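Local atomic coordinates of putative polyphosphate kinase 2 (Pseudomonas aeruginosa PAO1, PDB entry 3CZP), a protein that transfers phosphate from inorganic polyphosphate to AMP, making ADP, and less efficiently to GMP, with magnesium as cofactor. Residues Lys408-Arg421 against Ile464-Arg476. Sequence-based numbering, arbitrary orientation.
Sequences KFWLAIDKQTQMER and IAPWTLVEANDKR
The side chains of N473 and D414 cross at about a right angle and join the loops that follow two parallel strands. N473 OD1 takes the D414 backbone N-H on an in-plane lone pair (3.1 Å), while N473 ND2 gives to D414 OD2 from above the carboxylate plane (2.9 Å). With CG between its backbone N and carbonyl carbon (chi1 58°), D414 also turns OD1 to T417 N (2.8 Å) and T417 OG1, capping helix 415-427. From that helix the extended R421 reaches back: NH2 meets A472 O on an in-plane lone pair (2.8 Å) and N473 O weakly, and K475 CE lies over the guanidinium. Backbone bonds link the strands, beginning with T468 N to K408 O; just past strand 467-471, A472 N adds one to A412 O (2.7 Å). F409, L411, T468 and V470 line one face, where F409 CD1 meets V470 CG2 at 3.6 Å. On the other, K408 CB sits over the six-membered ring of W467; K408 NZ bonds weakly to A465 O and is held by E396, T460 and Y368. Strand 467-471 ends a P-loop-type parallel sheet (order 2-3-1-4-5), beside strand 404-412; helix 475-496 packs on the V470 face, helix 446-460 on that of W410 and W467.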
ATOM      1  N   LYS A 408      19.383  -9.016 -14.860  1.00 24.18           N
ATOM      2  CA  LYS A 408      18.520 -10.206 -14.886  1.00 24.00           C
ATOM      3  C   LYS A 408      19.336 -11.502 -15.022  1.00 23.43           C
ATOM      4  O   LYS A 408      20.105 -11.658 -15.964  1.00 23.66           O
ATOM      5  CB  LYS A 408      17.565 -10.108 -16.094  1.00 24.52           C
ATOM      6  CG  LYS A 408      16.531  -8.990 -16.025  1.00 22.83           C
ATOM      7  CD  LYS A 408      15.563  -9.077 -17.201  1.00 24.16           C
ATOM      8  CE  LYS A 408      16.169  -8.678 -18.534  1.00 24.96           C
ATOM      9  NZ  LYS A 408      15.141  -8.489 -19.686  1.00 20.99           N
ATOM     10  N   PHE A 409      19.149 -12.438 -14.101  1.00 23.80           N
ATOM     11  CA  PHE A 409      19.931 -13.669 -14.063  1.00 23.70           C
ATOM     12  C   PHE A 409      19.050 -14.903 -14.276  1.00 24.58           C
ATOM     13  O   PHE A 409      18.045 -15.084 -13.601  1.00 25.04           O
ATOM     14  CB  PHE A 409      20.658 -13.798 -12.695  1.00 24.08           C
ATOM     15  CG  PHE A 409      21.675 -12.680 -12.403  1.00 23.79           C
ATOM     16  CD1 PHE A 409      22.900 -12.625 -13.071  1.00 24.78           C
ATOM     17  CD2 PHE A 409      21.393 -11.695 -11.485  1.00 23.17           C
ATOM     18  CE1 PHE A 409      23.785 -11.631 -12.831  1.00 23.44           C
ATOM     19  CE2 PHE A 409      22.313 -10.705 -11.226  1.00 24.25           C
ATOM     20  CZ  PHE A 409      23.498 -10.670 -11.898  1.00 25.19           C
ATOM     21  N   TRP A 410      19.471 -15.779 -15.177  1.00 24.93           N
ATOM     22  CA  TRP A 410      18.936 -17.100 -15.277  1.00 25.50           C
ATOM     23  C   TRP A 410      20.037 -18.018 -14.854  1.00 26.04           C
ATOM     24  O   TRP A 410      21.032 -18.143 -15.549  1.00 26.56           O
ATOM     25  CB  TRP A 410      18.496 -17.470 -16.706  1.00 25.49           C
ATOM     26  CG  TRP A 410      18.088 -18.880 -16.748  1.00 25.82           C
ATOM     27  CD1 TRP A 410      18.852 -19.967 -17.151  1.00 27.32           C
ATOM     28  CD2 TRP A 410      16.859 -19.429 -16.246  1.00 27.04           C
ATOM     29  NE1 TRP A 410      18.135 -21.148 -16.952  1.00 26.65           N
ATOM     30  CE2 TRP A 410      16.923 -20.847 -16.405  1.00 25.37           C
ATOM     31  CE3 TRP A 410      15.717 -18.863 -15.669  1.00 27.40           C
ATOM     32  CZ2 TRP A 410      15.882 -21.688 -16.023  1.00 28.32           C
ATOM     33  CZ3 TRP A 410      14.671 -19.722 -15.284  1.00 27.50           C
ATOM     34  CH2 TRP A 410      14.760 -21.102 -15.454  1.00 26.52           C
ATOM     35  N   LEU A 411      19.869 -18.634 -13.694  1.00 26.55           N
ATOM     36  CA  LEU A 411      20.856 -19.585 -13.200  1.00 27.42           C
ATOM     37  C   LEU A 411      20.544 -20.955 -13.788  1.00 27.89           C
ATOM     38  O   LEU A 411      19.509 -21.566 -13.495  1.00 28.30           O
ATOM     39  CB  LEU A 411      20.912 -19.643 -11.663  1.00 27.47           C
ATOM     40  CG  LEU A 411      21.888 -18.656 -10.997  1.00 28.86           C
ATOM     41  CD1 LEU A 411      21.596 -17.220 -11.345  1.00 29.22           C
ATOM     42  CD2 LEU A 411      21.837 -18.883  -9.450  1.00 27.15           C
ATOM     43  N   ALA A 412      21.478 -21.442 -14.599  1.00 27.73           N
ATOM     44  CA  ALA A 412      21.284 -22.681 -15.343  1.00 28.12           C
ATOM     45  C   ALA A 412      22.083 -23.819 -14.698  1.00 28.99           C
ATOM     46  O   ALA A 412      23.266 -23.665 -14.410  1.00 28.45           O
ATOM     47  CB  ALA A 412      21.678 -22.473 -16.812  1.00 27.67           C
ATOM     48  N   ILE A 413      21.415 -24.953 -14.464  1.00 29.06           N
ATOM     49  CA  ILE A 413      22.086 -26.173 -14.044  1.00 29.13           C
ATOM     50  C   ILE A 413      21.562 -27.306 -14.923  1.00 30.42           C
ATOM     51  O   ILE A 413      20.502 -27.147 -15.567  1.00 31.43           O
ATOM     52  CB  ILE A 413      21.896 -26.547 -12.525  1.00 28.62           C
ATOM     53  CG1 ILE A 413      20.452 -26.848 -12.170  1.00 28.94           C
ATOM     54  CG2 ILE A 413      22.504 -25.496 -11.560  1.00 26.06           C
ATOM     55  CD1 ILE A 413      20.223 -27.062 -10.617  1.00 27.76           C
ATOM     56  N   ASP A 414      22.279 -28.440 -14.967  1.00 30.94           N
ATOM     57  CA  ASP A 414      21.770 -29.593 -15.722  1.00 31.61           C
ATOM     58  C   ASP A 414      20.935 -30.509 -14.830  1.00 32.40           C
ATOM     59  O   ASP A 414      20.844 -30.282 -13.604  1.00 30.70           O
ATOM     60  CB  ASP A 414      22.865 -30.324 -16.505  1.00 31.54           C
ATOM     61  CG  ASP A 414      23.992 -30.832 -15.627  1.00 32.33           C
ATOM     62  OD1 ASP A 414      23.693 -31.249 -14.493  1.00 29.96           O
ATOM     63  OD2 ASP A 414      25.172 -30.814 -16.090  1.00 28.83           O
ATOM     64  N   LYS A 415      20.275 -31.488 -15.454  1.00 32.91           N
ATOM     65  CA  LYS A 415      19.305 -32.357 -14.749  1.00 33.83           C
ATOM     66  C   LYS A 415      20.006 -33.189 -13.693  1.00 34.45           C
ATOM     67  O   LYS A 415      19.454 -33.472 -12.628  1.00 33.94           O
ATOM     68  CB  LYS A 415      18.625 -33.344 -15.726  1.00 34.60           C
ATOM     69  CG  LYS A 415      17.844 -32.748 -16.886  1.00 35.53           C
ATOM     70  CD  LYS A 415      17.253 -33.878 -17.759  1.00 34.20           C
ATOM     71  CE  LYS A 415      16.968 -33.467 -19.203  1.00 34.49           C
ATOM     72  NZ  LYS A 415      16.543 -34.690 -20.008  1.00 38.42           N
ATOM     73  N   GLN A 416      21.223 -33.590 -14.048  1.00 35.18           N
ATOM     74  CA  GLN A 416      22.082 -34.440 -13.250  1.00 36.44           C
ATOM     75  C   GLN A 416      22.524 -33.709 -11.986  1.00 37.30           C
ATOM     76  O   GLN A 416      22.483 -34.274 -10.903  1.00 37.15           O
ATOM     77  CB  GLN A 416      23.315 -34.890 -14.080  1.00 35.84           C
ATOM     78  CG  GLN A 416      23.055 -35.931 -15.266  1.00 33.75           C
ATOM     79  CD  GLN A 416      22.608 -35.266 -16.594  1.00 31.41           C
ATOM     80  OE1 GLN A 416      22.348 -34.067 -16.649  1.00 31.97           O
ATOM     81  NE2 GLN A 416      22.534 -36.047 -17.651  1.00 32.11           N
ATOM     82  N   THR A 417      22.936 -32.454 -12.134  1.00 38.72           N
ATOM     83  CA  THR A 417      23.296 -31.583 -10.982  1.00 39.68           C
ATOM     84  C   THR A 417      22.087 -31.222 -10.104  1.00 41.55           C
ATOM     85  O   THR A 417      22.169 -31.203  -8.867  1.00 42.20           O
ATOM     86  CB  THR A 417      23.992 -30.295 -11.469  1.00 40.23           C
ATOM     87  OG1 THR A 417      25.273 -30.645 -11.997  1.00 40.34           O
ATOM     88  CG2 THR A 417      24.155 -29.270 -10.348  1.00 38.97           C
ATOM     89  N   GLN A 418      20.944 -30.994 -10.731  1.00 42.39           N
ATOM     90  CA  GLN A 418      19.740 -30.782  -9.964  1.00 43.16           C
ATOM     91  C   GLN A 418      19.527 -31.921  -9.003  1.00 44.85           C
ATOM     92  O   GLN A 418      19.321 -31.695  -7.821  1.00 46.18           O
ATOM     93  CB  GLN A 418      18.524 -30.684 -10.868  1.00 42.93           C
ATOM     94  CG  GLN A 418      17.385 -29.993 -10.197  1.00 42.56           C
ATOM     95  CD  GLN A 418      16.210 -29.892 -11.082  1.00 43.33           C
ATOM     96  OE1 GLN A 418      15.727 -30.909 -11.557  1.00 43.83           O
ATOM     97  NE2 GLN A 418      15.743 -28.660 -11.361  1.00 40.42           N
HETATM   98  N   MSE A 419      19.580 -33.151  -9.507  1.00 44.57           N
HETATM   99  CA  MSE A 419      19.294 -34.301  -8.689  1.00 46.98           C
HETATM  100  C   MSE A 419      20.270 -34.533  -7.525  1.00 46.48           C
HETATM  101  O   MSE A 419      19.848 -35.012  -6.459  1.00 45.79           O
HETATM  102  CB  MSE A 419      19.299 -35.539  -9.554  1.00 45.77           C
HETATM  103  CG  MSE A 419      19.047 -36.814  -8.823  1.00 46.92           C
HETATM  104 SE   MSE A 419      19.673 -38.137 -10.094  0.60 52.80          SE
HETATM  105  CE  MSE A 419      21.311 -37.242 -10.834  1.00 50.32           C
ATOM    106  N   GLU A 420      21.556 -34.258  -7.765  1.00 46.98           N
ATOM    107  CA  GLU A 420      22.591 -34.242  -6.725  1.00 47.23           C
ATOM    108  C   GLU A 420      22.185 -33.275  -5.641  1.00 47.51           C
ATOM    109  O   GLU A 420      22.332 -33.550  -4.449  1.00 48.33           O
ATOM    110  CB  GLU A 420      23.918 -33.742  -7.288  1.00 46.50           C
ATOM    111  CG  GLU A 420      24.688 -34.740  -8.139  1.00 48.91           C
ATOM    112  CD  GLU A 420      25.913 -34.085  -8.816  1.00 49.28           C
ATOM    113  OE1 GLU A 420      26.003 -32.827  -8.875  1.00 53.77           O
ATOM    114  OE2 GLU A 420      26.776 -34.814  -9.278  1.00 50.08           O
ATOM    115  N   ARG A 421      21.682 -32.119  -6.055  1.00 46.70           N
ATOM    116  CA  ARG A 421      21.309 -31.110  -5.084  1.00 46.46           C
ATOM    117  C   ARG A 421      20.015 -31.501  -4.357  1.00 46.76           C
ATOM    118  O   ARG A 421      19.870 -31.209  -3.177  1.00 46.67           O
ATOM    119  CB  ARG A 421      21.243 -29.730  -5.764  1.00 45.97           C
ATOM    120  CG  ARG A 421      22.635 -29.286  -6.325  1.00 44.43           C
ATOM    121  CD  ARG A 421      22.678 -27.782  -6.679  1.00 44.79           C
ATOM    122  NE  ARG A 421      23.991 -27.368  -7.169  1.00 43.21           N
ATOM    123  CZ  ARG A 421      24.237 -26.203  -7.759  1.00 42.61           C
ATOM    124  NH1 ARG A 421      23.277 -25.301  -7.901  1.00 46.13           N
ATOM    125  NH2 ARG A 421      25.452 -25.897  -8.154  1.00 40.72           N
ATOM    126  N   ILE A 464      18.532  -2.514 -23.590  1.00 33.26           N
ATOM    127  CA  ILE A 464      18.225  -1.841 -22.324  1.00 33.26           C
ATOM    128  C   ILE A 464      18.358  -2.762 -21.106  1.00 30.57           C
ATOM    129  O   ILE A 464      18.892  -2.367 -20.108  1.00 27.97           O
ATOM    130  CB  ILE A 464      16.779  -1.246 -22.367  1.00 32.81           C
ATOM    131  CG1 ILE A 464      16.796   0.089 -23.119  1.00 36.17           C
ATOM    132  CG2 ILE A 464      16.140  -1.188 -20.965  1.00 34.53           C
ATOM    133  CD1 ILE A 464      15.354   0.696 -23.324  1.00 34.03           C
ATOM    134  N   ALA A 465      17.876  -3.981 -21.227  1.00 30.66           N
ATOM    135  CA  ALA A 465      17.951  -4.983 -20.161  1.00 30.54           C
ATOM    136  C   ALA A 465      18.310  -6.354 -20.690  1.00 30.71           C
ATOM    137  O   ALA A 465      17.416  -7.169 -20.920  1.00 31.26           O
ATOM    138  CB  ALA A 465      16.601  -5.063 -19.403  1.00 28.69           C
ATOM    139  N   PRO A 466      19.622  -6.644 -20.864  1.00 31.36           N
ATOM    140  CA  PRO A 466      19.998  -7.990 -21.291  1.00 30.82           C
ATOM    141  C   PRO A 466      19.809  -9.069 -20.224  1.00 30.87           C
ATOM    142  O   PRO A 466      19.954  -8.827 -19.025  1.00 30.64           O
ATOM    143  CB  PRO A 466      21.477  -7.854 -21.686  1.00 31.81           C
ATOM    144  CG  PRO A 466      21.955  -6.570 -21.112  1.00 32.25           C
ATOM    145  CD  PRO A 466      20.781  -5.745 -20.696  1.00 30.34           C
ATOM    146  N   TRP A 467      19.462 -10.273 -20.671  1.00 31.25           N
ATOM    147  CA  TRP A 467      19.547 -11.442 -19.815  1.00 30.80           C
ATOM    148  C   TRP A 467      20.990 -11.961 -19.665  1.00 31.56           C
ATOM    149  O   TRP A 467      21.690 -12.063 -20.640  1.00 31.90           O
ATOM    150  CB  TRP A 467      18.706 -12.556 -20.396  1.00 31.07           C
ATOM    151  CG  TRP A 467      17.315 -12.478 -19.946  1.00 30.43           C
ATOM    152  CD1 TRP A 467      16.289 -11.980 -20.637  1.00 29.25           C
ATOM    153  CD2 TRP A 467      16.798 -12.917 -18.683  1.00 32.75           C
ATOM    154  NE1 TRP A 467      15.153 -12.073 -19.920  1.00 31.12           N
ATOM    155  CE2 TRP A 467      15.421 -12.630 -18.697  1.00 31.36           C
ATOM    156  CE3 TRP A 467      17.365 -13.530 -17.548  1.00 30.85           C
ATOM    157  CZ2 TRP A 467      14.575 -12.914 -17.620  1.00 30.94           C
ATOM    158  CZ3 TRP A 467      16.544 -13.802 -16.463  1.00 31.68           C
ATOM    159  CH2 TRP A 467      15.147 -13.522 -16.506  1.00 30.55           C
ATOM    160  N   THR A 468      21.378 -12.336 -18.438  1.00 31.47           N
ATOM    161  CA  THR A 468      22.662 -12.984 -18.161  1.00 31.52           C
ATOM    162  C   THR A 468      22.383 -14.386 -17.777  1.00 31.90           C
ATOM    163  O   THR A 468      21.703 -14.623 -16.806  1.00 31.93           O
ATOM    164  CB  THR A 468      23.410 -12.322 -16.976  1.00 31.44           C
ATOM    165  OG1 THR A 468      23.470 -10.920 -17.208  1.00 27.60           O
ATOM    166  CG2 THR A 468      24.872 -12.919 -16.774  1.00 31.59           C
ATOM    167  N   LEU A 469      22.886 -15.309 -18.586  1.00 31.55           N
ATOM    168  CA  LEU A 469      22.778 -16.702 -18.302  1.00 32.81           C
ATOM    169  C   LEU A 469      23.977 -17.088 -17.409  1.00 32.44           C
ATOM    170  O   LEU A 469      25.137 -16.947 -17.812  1.00 32.71           O
ATOM    171  CB  LEU A 469      22.718 -17.524 -19.626  1.00 32.32           C
ATOM    172  CG  LEU A 469      21.691 -17.060 -20.677  1.00 34.22           C
ATOM    173  CD1 LEU A 469      21.900 -17.726 -22.036  1.00 34.62           C
ATOM    174  CD2 LEU A 469      20.213 -17.197 -20.197  1.00 37.22           C
ATOM    175  N   VAL A 470      23.684 -17.562 -16.199  1.00 32.27           N
ATOM    176  CA  VAL A 470      24.721 -17.942 -15.254  1.00 32.51           C
ATOM    177  C   VAL A 470      24.889 -19.467 -15.274  1.00 32.59           C
ATOM    178  O   VAL A 470      23.952 -20.195 -15.045  1.00 33.53           O
ATOM    179  CB  VAL A 470      24.396 -17.415 -13.837  1.00 33.24           C
ATOM    180  CG1 VAL A 470      25.545 -17.746 -12.862  1.00 30.26           C
ATOM    181  CG2 VAL A 470      24.107 -15.894 -13.871  1.00 28.30           C
ATOM    182  N   GLU A 471      26.070 -19.931 -15.623  1.00 33.07           N
ATOM    183  CA  GLU A 471      26.415 -21.373 -15.604  1.00 32.26           C
ATOM    184  C   GLU A 471      26.560 -21.726 -14.129  1.00 31.43           C
ATOM    185  O   GLU A 471      27.513 -21.298 -13.475  1.00 29.84           O
ATOM    186  CB  GLU A 471      27.732 -21.633 -16.338  1.00 32.56           C
ATOM    187  CG  GLU A 471      27.760 -21.304 -17.833  1.00 32.94           C
ATOM    188  CD  GLU A 471      27.968 -19.814 -18.143  1.00 31.82           C
ATOM    189  OE1 GLU A 471      27.966 -18.959 -17.230  1.00 30.61           O
ATOM    190  OE2 GLU A 471      28.110 -19.516 -19.329  1.00 30.06           O
ATOM    191  N   ALA A 472      25.587 -22.445 -13.584  1.00 31.33           N
ATOM    192  CA  ALA A 472      25.401 -22.499 -12.121  1.00 31.27           C
ATOM    193  C   ALA A 472      25.671 -23.847 -11.474  1.00 31.54           C
ATOM    194  O   ALA A 472      25.551 -23.990 -10.259  1.00 31.66           O
ATOM    195  CB  ALA A 472      23.987 -21.993 -11.771  1.00 31.44           C
ATOM    196  N   ASN A 473      26.132 -24.826 -12.256  1.00 31.73           N
ATOM    197  CA  ASN A 473      26.510 -26.124 -11.709  1.00 30.87           C
ATOM    198  C   ASN A 473      27.554 -26.024 -10.572  1.00 32.22           C
ATOM    199  O   ASN A 473      27.565 -26.869  -9.687  1.00 32.16           O
ATOM    200  CB  ASN A 473      27.097 -27.048 -12.799  1.00 30.97           C
ATOM    201  CG  ASN A 473      26.040 -27.788 -13.611  1.00 28.86           C
ATOM    202  OD1 ASN A 473      24.861 -27.525 -13.477  1.00 22.40           O
ATOM    203  ND2 ASN A 473      26.491 -28.731 -14.489  1.00 26.15           N
ATOM    204  N   ASP A 474      28.461 -25.043 -10.688  1.00 32.19           N
ATOM    205  CA  ASP A 474      29.472 -24.722  -9.686  1.00 31.66           C
ATOM    206  C   ASP A 474      29.041 -23.444  -9.012  1.00 31.17           C
ATOM    207  O   ASP A 474      29.045 -22.370  -9.626  1.00 32.37           O
ATOM    208  CB  ASP A 474      30.872 -24.517 -10.317  1.00 31.27           C
ATOM    209  CG  ASP A 474      31.942 -24.205  -9.269  1.00 31.87           C
ATOM    210  OD1 ASP A 474      32.109 -25.009  -8.341  1.00 32.51           O
ATOM    211  OD2 ASP A 474      32.601 -23.148  -9.334  1.00 35.40           O
ATOM    212  N   LYS A 475      28.621 -23.563  -7.762  1.00 31.25           N
ATOM    213  CA  LYS A 475      28.168 -22.419  -6.960  1.00 31.74           C
ATOM    214  C   LYS A 475      29.165 -21.267  -6.907  1.00 31.95           C
ATOM    215  O   LYS A 475      28.773 -20.090  -6.899  1.00 32.44           O
ATOM    216  CB  LYS A 475      27.804 -22.860  -5.528  1.00 31.75           C
ATOM    217  CG  LYS A 475      26.357 -23.381  -5.373  1.00 32.27           C
ATOM    218  CD  LYS A 475      26.271 -24.563  -4.325  1.00 33.08           C
ATOM    219  CE  LYS A 475      24.831 -24.998  -4.083  1.00 33.62           C
ATOM    220  NZ  LYS A 475      24.680 -25.749  -2.810  1.00 34.00           N
ATOM    221  N   ARG A 476      30.453 -21.597  -6.863  1.00 32.28           N
ATOM    222  CA  ARG A 476      31.482 -20.596  -6.671  1.00 32.64           C
ATOM    223  C   ARG A 476      31.568 -19.684  -7.888  1.00 32.20           C
ATOM    224  O   ARG A 476      31.622 -18.450  -7.762  1.00 31.53           O
ATOM    225  CB  ARG A 476      32.815 -21.280  -6.410  1.00 33.40           C
ATOM    226  CG  ARG A 476      32.866 -22.075  -5.131  1.00 34.25           C
ATOM    227  CD  ARG A 476      34.247 -22.625  -4.911  1.00 36.19           C
ATOM    228  NE  ARG A 476      34.409 -23.062  -3.535  1.00 38.42           N
ATOM    229  CZ  ARG A 476      34.620 -24.308  -3.137  1.00 43.04           C
ATOM    230  NH1 ARG A 476      34.761 -25.312  -4.003  1.00 45.91           N
ATOM    231  NH2 ARG A 476      34.746 -24.556  -1.840  1.00 44.36           N
TER
HETATM  232  O   HOH W   1      21.784  -8.771 -17.014  1.00 32.13           O
HETATM  233  O   HOH W   2      24.411 -22.185  -8.339  1.00 42.62           O